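Local structure of EvdO2 (4XAC) at residues H129-Y134 with T213-G218; L160-G165 with V207-R212. The protein probably acts as an iron- and 2-oxoglutarate-dependent oxygenase of the phytanoyl-CoA dioxygenase family, here holding nickel(II) and 2-oxoglutarate. One frame throughout, in Å; residues are numbered along the deposited sequence.

Both contacts are buried, and both border the bound 2-oxoglutarate. Contact 1 is backbone pairing plus metal coordination: 129-134 and 213-218 are joined by one antiparallel pair, H129 with H215, and bring two histidines and an aspartate to the nickel. Contact 2 joins strands of two different sheets, 160-162 and 206-210, through side chains alone, mixing apolar packing with one tyrosine-histidine hydrogen bond. Strand 215-217 pairs with strand 160-162 in one sheet and follows strand 206-210 in the chain, so the contacts adjoin directly, with a salt bridge between E132 and R212. H209 of contact 2 also bonds D131 of contact 1, placing H209 in the second shell of the metal.

Contact 1 of 2, residues H129-Y134 with T213-G218; sequences HQDEAY and TPHYAG. With NI (nickel (II) ion), chain B; AKG (2-oxoglutaric acid), chain D.
A metal site built on backbone pairing joins the loop after strand 126-127 to strand 215-217 deep in the protein. H129 and H215 form an antiparallel hydrogen-bonded pair, the N of H215 meeting the O of H129 at 2.9 Å and the N of H129 returning a bond to the O of H215. Both imidazoles have CG between the backbone N and the carbonyl carbon and converge obliquely, planes 65° apart, NE2 of each 2.1 Å from the nickel. D131 adds OD1 at 2.0 Å, an anionic oxygen suited to a divalent ion, its carboxylate nearly upright to the H215 ring. This is the HxD...H facial triad of the cupin-fold 2-oxoglutarate oxygenases, normally an iron site; 2-oxoglutarate chelates the ion with O2 trans to NE2 of H129 and O5 trans to OD1 of D131, neither lying trans to H215. Imidazole suits because NE2 binds the metal while a backbone carbonyl holds the N-H at ND1, fixing the ring: ND1 of H215 donates to the O of T213 at 2.9 Å and 168°, in the ring plane, and ND1 of H129 bonds to P127 O. CG of Q130 lies against CG of P214 at 3.8 Å, its amide reaching R212 O and L172 N.

Contact 2 of 2, residues L160-G165 with V207-R212; sequences LHYLPG and VVHDFR. With AKG (2-oxoglutaric acid), chain D.
Two sheets of the cupin-like fold face each other here, strand 160-162 across from strand 206-210, with 2-oxoglutarate beside them. Their axes come no closer than 9.6 Å and are inclined at 41°, so side chains do all the bridging. Y162 spans the gap: its OH, at the edge of the imidazole, is hydrogen-bonded to ND1 of H209 at 2.7 Å, and the ring planes stand 53° apart. The phenol is long enough to bring a polar tip this far while its ring remains among carbon neighbours, with CE2 3.4 Å from CB of H209 and CE1 4.1 Å from CB of V207. L160 and V207 fill the adjoining space, CD1 to CG2 at 3.8 Å, and the other methyl of L160, CD2, rests 4.0 Å from C5 of 2-oxoglutarate. H209, its CG between backbone N and carbonyl carbon, donates from NE2 chiefly to OD2 of D131 and makes a longer, bent bond (3.3 Å, 141°) to O2 of the cosubstrate, sharing its single N-H. A leucine in its place would probably leave the Y162 hydroxyl, OD2 of D131 and O2 of 2-oxoglutarate without this partner. Through its two nitrogens the imidazole ties a buried tyrosine to the metal's first shell.

Contact 1 of 2, residues H129-Y134 with T213-G218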
loop_
_atom_site.group_PDB
_atom_site.type_symbol
_atom_site.label_atom_id
_atom_site.label_comp_id
_atom_site.label_asym_id
_atom_site.label_seq_id
_atom_site.Cartn_x
_atom_site.Cartn_y
_atom_site.Cartn_z
ATOM N N HIS A 129 5.464 9.471 3.202
ATOM C CA HIS A 129 4.694 9.304 4.423
ATOM C C HIS A 129 5.093 7.992 5.097
ATOM O O HIS A 129 5.730 7.127 4.488
ATOM C CB HIS A 129 3.174 9.315 4.120
ATOM C CG HIS A 129 2.704 8.081 3.400
ATOM N ND1 HIS A 129 2.911 7.885 2.049
ATOM C CD2 HIS A 129 2.084 6.963 3.852
ATOM C CE1 HIS A 129 2.429 6.703 1.700
ATOM N NE2 HIS A 129 1.922 6.118 2.775
ATOM N N GLN A 130 4.727 7.867 6.371
ATOM C CA GLN A 130 4.770 6.601 7.075
ATOM C C GLN A 130 3.341 6.199 7.402
ATOM O O GLN A 130 2.532 7.030 7.810
ATOM C CB GLN A 130 5.606 6.707 8.356
ATOM C CG GLN A 130 7.076 6.905 8.105
ATOM C CD GLN A 130 7.727 7.560 9.295
ATOM O OE1 GLN A 130 7.411 8.705 9.628
ATOM N NE2 GLN A 130 8.593 6.821 9.981
ATOM N N ASP A 131 3.012 4.930 7.204
ATOM C CA ASP A 131 1.639 4.508 7.400
ATOM C C ASP A 131 1.224 4.697 8.867
ATOM O O ASP A 131 0.063 4.976 9.170
ATOM C CB ASP A 131 1.478 3.044 6.952
ATOM C CG ASP A 131 1.668 2.879 5.445
ATOM O OD1 ASP A 131 1.499 3.876 4.712
ATOM O OD2 ASP A 131 1.998 1.765 4.987
ATOM N N GLU A 132 2.182 4.567 9.779
ATOM C CA GLU A 132 1.860 4.766 11.190
ATOM C C GLU A 132 1.436 6.213 11.490
ATOM O O GLU A 132 0.758 6.472 12.491
ATOM C CB GLU A 132 3.053 4.354 12.066
ATOM C CG GLU A 132 2.715 4.359 13.559
ATOM C CD GLU A 132 3.803 3.767 14.415
ATOM O OE1 GLU A 132 4.676 3.055 13.877
ATOM O OE2 GLU A 132 3.788 4.024 15.634
ATOM N N ALA A 133 1.780 7.154 10.611
ATOM C CA ALA A 133 1.363 8.545 10.820
ATOM C C ALA A 133 -0.157 8.688 10.844
ATOM O O ALA A 133 -0.690 9.663 11.381
ATOM C CB ALA A 133 1.954 9.449 9.736
ATOM N N TYR A 134 -0.851 7.713 10.264
ATOM C CA TYR A 134 -2.311 7.739 10.185
ATOM C C TYR A 134 -2.948 7.090 11.399
ATOM O O TYR A 134 -4.172 7.085 11.539
ATOM C CB TYR A 134 -2.799 7.018 8.925
ATOM C CG TYR A 134 -2.586 7.770 7.633
ATOM C CD1 TYR A 134 -3.522 8.703 7.187
ATOM C CD2 TYR A 134 -1.469 7.530 6.833
ATOM C CE1 TYR A 134 -3.339 9.397 5.986
ATOM C CE2 TYR A 134 -1.287 8.228 5.628
ATOM C CZ TYR A 134 -2.224 9.143 5.213
ATOM O OH TYR A 134 -2.036 9.829 4.020
ATOM N N THR A 213 8.166 2.380 7.975
ATOM C CA THR A 213 9.070 2.658 6.844
ATOM C C THR A 213 8.551 3.780 5.934
ATOM O O THR A 213 7.453 3.659 5.370
ATOM C CB THR A 213 9.266 1.393 5.998
ATOM O OG1 THR A 213 9.655 0.314 6.859
ATOM C CG2 THR A 213 10.325 1.612 4.917
ATOM N N PRO A 214 9.314 4.885 5.796
ATOM C CA PRO A 214 8.816 5.938 4.900
ATOM C C PRO A 214 8.767 5.450 3.459
ATOM O O PRO A 214 9.662 4.720 3.013
ATOM C CB PRO A 214 9.833 7.087 5.064
ATOM C CG PRO A 214 10.502 6.825 6.384
ATOM C CD PRO A 214 10.524 5.298 6.531
ATOM N N HIS A 215 7.701 5.817 2.761
ATOM C CA HIS A 215 7.584 5.482 1.349
ATOM C C HIS A 215 6.843 6.546 0.548
ATOM O O HIS A 215 6.131 7.405 1.094
ATOM C CB HIS A 215 6.915 4.105 1.165
ATOM C CG HIS A 215 5.597 3.963 1.864
ATOM N ND1 HIS A 215 5.490 3.762 3.224
ATOM C CD2 HIS A 215 4.333 3.962 1.384
ATOM C CE1 HIS A 215 4.213 3.661 3.551
ATOM N NE2 HIS A 215 3.490 3.778 2.453
ATOM N N TYR A 216 7.031 6.455 -0.766
ATOM C CA TYR A 216 6.596 7.453 -1.734
ATOM C C TYR A 216 6.247 6.714 -3.016
ATOM O O TYR A 216 6.867 5.679 -3.312
ATOM C CB TYR A 216 7.723 8.469 -1.969
ATOM C CG TYR A 216 7.625 9.273 -3.241
ATOM C CD1 TYR A 216 8.171 8.800 -4.439
ATOM C CD2 TYR A 216 7.038 10.523 -3.242
ATOM C CE1 TYR A 216 8.104 9.542 -5.601
ATOM C CE2 TYR A 216 6.958 11.273 -4.410
ATOM C CZ TYR A 216 7.499 10.771 -5.580
ATOM O OH TYR A 216 7.435 11.499 -6.743
ATOM N N ALA A 217 5.272 7.217 -3.774
ATOM C CA ALA A 217 5.018 6.671 -5.104
ATOM C C ALA A 217 4.974 7.797 -6.123
ATOM O O ALA A 217 4.298 8.804 -5.919
ATOM C CB ALA A 217 3.712 5.865 -5.132
ATOM N N GLY A 218 5.701 7.630 -7.224
ATOM C CA GLY A 218 5.706 8.635 -8.264
ATOM C C GLY A 218 4.399 8.678 -9.032
ATOM O O GLY A 218 3.526 7.832 -8.834
HETATM NI NI NI B . 1.439 4.093 2.677
HETATM C C1 AKG D . 0.832 1.962 1.048
HETATM O O1 AKG D . 0.562 0.830 0.556
HETATM O O2 AKG D . 0.997 2.120 2.283
HETATM C C2 AKG D . 0.925 3.152 0.156
HETATM O O5 AKG D . 1.087 4.269 0.643
HETATM C C3 AKG D . 0.786 2.973 -1.317
HETATM C C4 AKG D . 0.889 4.184 -2.187
HETATM C C5 AKG D . 0.575 4.022 -3.642
HETATM O O3 AKG D . 0.236 2.895 -4.091
HETATM O O4 AKG D . 0.649 5.006 -4.427
#

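Contact 2 of 2, residues L160-G165 with V207-R212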
loop_
_atom_site.group_PDB
_atom_site.type_symbol
_atom_site.label_atom_id
_atom_site.label_comp_id
_atom_site.label_asym_id
_atom_site.label_seq_id
_atom_site.Cartn_x
_atom_site.Cartn_y
_atom_site.Cartn_z
ATOM N N LEU A 160 6.653 1.887 -5.761
ATOM C CA LEU A 160 7.000 2.454 -4.466
ATOM C C LEU A 160 8.502 2.711 -4.342
ATOM O O LEU A 160 9.320 1.997 -4.931
ATOM C CB LEU A 160 6.531 1.528 -3.325
ATOM C CG LEU A 160 5.003 1.319 -3.275
ATOM C CD1 LEU A 160 4.540 0.710 -1.948
ATOM C CD2 LEU A 160 4.270 2.628 -3.536
ATOM N N HIS A 161 8.831 3.760 -3.592
ATOM C CA HIS A 161 10.190 4.082 -3.160
ATOM C C HIS A 161 10.213 4.045 -1.643
ATOM O O HIS A 161 9.230 4.431 -1.014
ATOM C CB HIS A 161 10.633 5.473 -3.640
ATOM C CG HIS A 161 10.505 5.688 -5.116
ATOM N ND1 HIS A 161 11.547 6.154 -5.886
ATOM C CD2 HIS A 161 9.455 5.537 -5.957
ATOM C CE1 HIS A 161 11.151 6.269 -7.142
ATOM N NE2 HIS A 161 9.883 5.903 -7.214
ATOM N N TYR A 162 11.325 3.595 -1.059
ATOM C CA TYR A 162 11.463 3.510 0.405
ATOM C C TYR A 162 12.685 4.239 0.927
ATOM O O TYR A 162 13.659 4.425 0.200
ATOM C CB TYR A 162 11.581 2.043 0.847
ATOM C CG TYR A 162 10.355 1.242 0.582
ATOM C CD1 TYR A 162 10.321 0.289 -0.431
ATOM C CD2 TYR A 162 9.229 1.424 1.352
ATOM C CE1 TYR A 162 9.187 -0.464 -0.663
ATOM C CE2 TYR A 162 8.097 0.693 1.128
ATOM C CZ TYR A 162 8.072 -0.252 0.126
ATOM O OH TYR A 162 6.923 -0.991 -0.054
ATOM N N LEU A 163 12.622 4.637 2.196
ATOM C CA LEU A 163 13.796 5.115 2.918
ATOM C C LEU A 163 14.312 3.957 3.756
ATOM O O LEU A 163 13.730 3.649 4.805
ATOM C CB LEU A 163 13.464 6.316 3.811
ATOM C CG LEU A 163 14.705 6.917 4.496
ATOM C CD1 LEU A 163 15.527 7.715 3.502
ATOM C CD2 LEU A 163 14.326 7.773 5.695
ATOM N N PRO A 164 15.371 3.281 3.280
ATOM C CA PRO A 164 15.855 2.101 4.001
ATOM C C PRO A 164 16.248 2.425 5.435
ATOM O O PRO A 164 16.944 3.420 5.676
ATOM C CB PRO A 164 17.080 1.663 3.191
ATOM C CG PRO A 164 16.848 2.233 1.821
ATOM C CD PRO A 164 16.157 3.544 2.058
ATOM N N GLY A 165 15.812 1.581 6.366
ATOM C CA GLY A 165 16.149 1.746 7.760
ATOM C C GLY A 165 15.272 2.736 8.501
ATOM O O GLY A 165 15.411 2.904 9.712
ATOM N N VAL A 207 5.676 -5.619 -2.875
ATOM C CA VAL A 207 6.599 -5.113 -1.878
ATOM C C VAL A 207 5.889 -5.183 -0.527
ATOM O O VAL A 207 4.651 -5.087 -0.444
ATOM C CB VAL A 207 7.084 -3.675 -2.198
ATOM C CG1 VAL A 207 8.088 -3.694 -3.345
ATOM C CG2 VAL A 207 5.904 -2.768 -2.539
ATOM N N VAL A 208 6.683 -5.381 0.517
ATOM C CA VAL A 208 6.201 -5.507 1.887
ATOM C C VAL A 208 6.882 -4.423 2.700
ATOM O O VAL A 208 8.101 -4.320 2.653
ATOM C CB VAL A 208 6.556 -6.889 2.500
ATOM C CG1 VAL A 208 5.921 -7.051 3.910
ATOM C CG2 VAL A 208 6.136 -8.022 1.569
ATOM N N HIS A 209 6.138 -3.619 3.451
ATOM C CA HIS A 209 6.823 -2.649 4.309
ATOM C C HIS A 209 6.195 -2.495 5.686
ATOM O O HIS A 209 4.973 -2.579 5.854
ATOM C CB HIS A 209 6.921 -1.252 3.634
ATOM C CG HIS A 209 5.612 -0.640 3.244
ATOM N ND1 HIS A 209 5.086 -0.757 1.972
ATOM C CD2 HIS A 209 4.743 0.144 3.937
ATOM C CE1 HIS A 209 3.937 -0.111 1.908
ATOM N NE2 HIS A 209 3.708 0.450 3.084
ATOM N N ASP A 210 7.078 -2.272 6.659
ATOM C CA ASP A 210 6.698 -1.995 8.037
ATOM C C ASP A 210 5.844 -0.732 8.142
ATOM O O ASP A 210 5.966 0.171 7.321
ATOM C CB ASP A 210 7.956 -1.852 8.893
ATOM C CG ASP A 210 7.645 -1.720 10.383
ATOM O OD1 ASP A 210 7.549 -0.583 10.883
ATOM O OD2 ASP A 210 7.478 -2.760 11.043
ATOM N N PHE A 211 4.982 -0.676 9.158
ATOM C CA PHE A 211 4.168 0.508 9.427
ATOM C C PHE A 211 4.999 1.784 9.554
ATOM O O PHE A 211 4.471 2.869 9.376
ATOM C CB PHE A 211 3.372 0.337 10.729
ATOM C CG PHE A 211 2.114 -0.463 10.594
ATOM C CD1 PHE A 211 1.675 -0.914 9.368
ATOM C CD2 PHE A 211 1.370 -0.772 11.726
ATOM C CE1 PHE A 211 0.502 -1.649 9.266
ATOM C CE2 PHE A 211 0.194 -1.498 11.633
ATOM C CZ PHE A 211 -0.241 -1.937 10.400
ATOM N N ARG A 212 6.282 1.669 9.898
ATOM C CA ARG A 212 7.084 2.875 10.128
ATOM C C ARG A 212 8.086 3.207 9.010
ATOM O O ARG A 212 8.778 4.214 9.090
ATOM C CB ARG A 212 7.832 2.761 11.471
ATOM C CG ARG A 212 7.756 4.024 12.330
ATOM C CD ARG A 212 8.288 3.815 13.750
ATOM N NE ARG A 212 7.227 3.609 14.738
ATOM C CZ ARG A 212 7.441 3.408 16.036
ATOM N NH1 ARG A 212 8.683 3.372 16.511
ATOM N NH2 ARG A 212 6.413 3.232 16.864
HETATM C C1 AKG D . 0.832 1.962 1.048
HETATM O O1 AKG D . 0.562 0.830 0.556
HETATM O O2 AKG D . 0.997 2.120 2.283
HETATM C C2 AKG D . 0.925 3.152 0.156
HETATM O O5 AKG D . 1.087 4.269 0.643
HETATM C C3 AKG D . 0.786 2.973 -1.317
HETATM C C4 AKG D . 0.889 4.184 -2.187
HETATM C C5 AKG D . 0.575 4.022 -3.642
HETATM O O3 AKG D . 0.236 2.895 -4.091
HETATM O O4 AKG D . 0.649 5.006 -4.427
#